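Beta-lactamase (Chitinophaga pinensis, PDB 6N36) probably hydrolyses the amide bond of beta-lactam rings, as expected of a metallo-beta-lactamase, and carries zinc ions at two metal sites. Local coordinates at residues 42-47 against 145-150. Numbering follows the deposited sequence. Where two conformers were deposited one is given.
Sequences ITTPKG and IQLGGM
Thr44 and Leu147 meet where two beta hairpins, one from each sheet of the metallo-beta-lactamase alpha-beta/beta-alpha sandwich, lay their turns against each other. Residues 44-47 form a type I turn between strands 40-42 and 48-51, with Pro45 at a position whose phi suits its ring; residues 147-150 form a type I' turn between strands 144-147 and 150-156. Thr44 is the polar centre. Its OG1 accepts from Lys46 N (3.0 Å), making an ST turn, and donates to Gly47 O at 2.7 Å, on an in-plane lone pair. Those two bonds fix the hydroxyl inside its own turn and leave the methyl for the other hairpin: CG2 lies 3.5 Å from Leu147 O and 3.8 Å from Met150 CG. The side chains of Leu147 and Thr44 run roughly perpendicular. With CG anti to the backbone N (chi1 -177°), Leu147's two methyls reach neighbouring points of the turn, CD2 coming 3.4 Å from Gly47 O and CD1 meeting Lys46 CB, while the rest of the Lys46 chain runs off. Gly148 faces Thr44 so closely, its CA 3.6 Å from OG1, that a CB there would clash, and its positive phi also favours glycine. Deeper in, Ile42 CG2 packs 3.9 Å from Met150 CG, and Ile49 of strand 48-51 touches Ile42, Thr44 and Leu147. The Thr44 hydroxyl, Thr44 O, Gly47 N and the N-H and C=O of Leu147 and Met150 are thus bonded within their own turns, and the hairpins join through close fit of carbon surfaces and C-H groups against carbonyl oxygens, with no hydrogen bond between the two segments.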
loop_
_atom_site.group_PDB
_atom_site.type_symbol
_atom_site.label_atom_id
_atom_site.label_comp_id
_atom_site.label_asym_id
_atom_site.label_seq_id
_atom_site.Cartn_x
_atom_site.Cartn_y
_atom_site.Cartn_z
ATOM N N ILE A 42 10.317 -5.228 4.160
ATOM C CA ILE A 42 11.572 -4.533 4.521
ATOM C C ILE A 42 12.197 -5.347 5.647
ATOM O O ILE A 42 11.577 -5.526 6.688
ATOM C CB ILE A 42 11.271 -3.117 4.969
ATOM C CG1 ILE A 42 10.618 -2.311 3.857
ATOM C CG2 ILE A 42 12.550 -2.456 5.501
ATOM C CD1 ILE A 42 10.046 -1.061 4.344
ATOM N N THR A 43 13.389 -5.854 5.417
ATOM C CA THR A 43 14.050 -6.790 6.352
ATOM C C THR A 43 15.033 -6.015 7.213
ATOM O O THR A 43 15.723 -5.140 6.685
ATOM C CB THR A 43 14.724 -7.927 5.626
ATOM O OG1 THR A 43 15.730 -7.440 4.707
ATOM C CG2 THR A 43 13.706 -8.770 4.889
ATOM N N THR A 44 15.124 -6.382 8.468
ATOM C CA THR A 44 16.111 -5.739 9.374
ATOM C C THR A 44 16.618 -6.784 10.349
ATOM O O THR A 44 16.013 -7.856 10.562
ATOM C CB THR A 44 15.549 -4.560 10.173
ATOM O OG1 THR A 44 15.044 -5.001 11.433
ATOM C CG2 THR A 44 14.471 -3.791 9.436
ATOM N N PRO A 45 17.767 -6.505 10.986
ATOM C CA PRO A 45 18.280 -7.448 11.979
ATOM C C PRO A 45 17.342 -7.699 13.150
ATOM O O PRO A 45 17.524 -8.732 13.774
ATOM C CB PRO A 45 19.572 -6.794 12.453
ATOM C CG PRO A 45 19.996 -5.946 11.247
ATOM C CD PRO A 45 18.697 -5.400 10.696
ATOM N N LYS A 46 16.401 -6.775 13.411
ATOM C CA LYS A 46 15.464 -6.845 14.555
ATOM C C LYS A 46 14.087 -7.331 14.113
ATOM O O LYS A 46 13.155 -7.302 14.963
ATOM C CB LYS A 46 15.389 -5.462 15.213
ATOM C CG LYS A 46 16.643 -5.028 15.968
ATOM C CD LYS A 46 16.654 -5.443 17.442
ATOM C CE LYS A 46 17.980 -5.242 18.161
ATOM N NZ LYS A 46 18.266 -6.323 19.140
ATOM N N GLY A 47 13.959 -7.745 12.866
ATOM C CA GLY A 47 12.648 -8.180 12.365
ATOM C C GLY A 47 12.208 -7.365 11.176
ATOM O O GLY A 47 12.885 -6.428 10.763
ATOM N N ILE A 145 8.360 5.369 11.558
ATOM C CA ILE A 145 8.293 3.969 12.014
ATOM C C ILE A 145 9.745 3.489 11.914
ATOM O O ILE A 145 10.346 3.560 10.793
ATOM C CB ILE A 145 7.322 3.158 11.137
ATOM C CG1 ILE A 145 5.936 3.809 11.139
ATOM C CG2 ILE A 145 7.258 1.710 11.584
ATOM C CD1 ILE A 145 5.389 4.089 9.765
ATOM N N GLN A 146 10.293 3.127 13.050
ATOM C CA GLN A 146 11.718 2.736 13.160
ATOM C C GLN A 146 11.833 1.299 13.639
ATOM O O GLN A 146 11.229 0.932 14.639
ATOM C CB GLN A 146 12.443 3.710 14.092
ATOM C CG GLN A 146 12.450 5.111 13.528
ATOM C CD GLN A 146 13.090 6.057 14.505
ATOM O OE1 GLN A 146 12.401 6.751 15.243
ATOM N NE2 GLN A 146 14.406 6.028 14.552
ATOM N N LEU A 147 12.736 0.556 13.020
ATOM C CA LEU A 147 13.048 -0.839 13.417
ATOM C C LEU A 147 14.397 -1.219 12.821
ATOM O O LEU A 147 14.577 -1.075 11.596
ATOM C CB LEU A 147 11.964 -1.787 12.876
ATOM C CG LEU A 147 12.132 -3.239 13.288
ATOM C CD1 LEU A 147 12.057 -3.438 14.779
ATOM C CD2 LEU A 147 11.138 -4.142 12.553
ATOM N N GLY A 148 15.326 -1.706 13.644
ATOM C CA GLY A 148 16.591 -2.295 13.155
ATOM C C GLY A 148 17.349 -1.403 12.173
ATOM O O GLY A 148 17.964 -1.937 11.229
ATOM N N GLY A 149 17.387 -0.081 12.427
ATOM C CA GLY A 149 18.153 0.861 11.588
ATOM C C GLY A 149 17.323 1.508 10.502
ATOM O O GLY A 149 17.816 2.480 9.909
ATOM N N MET A 150 16.145 0.964 10.181
ATOM C CA MET A 150 15.240 1.542 9.161
ATOM C C MET A 150 14.401 2.646 9.780
ATOM O O MET A 150 13.963 2.527 10.947
ATOM C CB MET A 150 14.293 0.481 8.574
ATOM C CG MET A 150 14.993 -0.418 7.673
ATOM S SD MET A 150 15.782 0.276 6.235
ATOM C CE MET A 150 14.325 1.043 5.527
#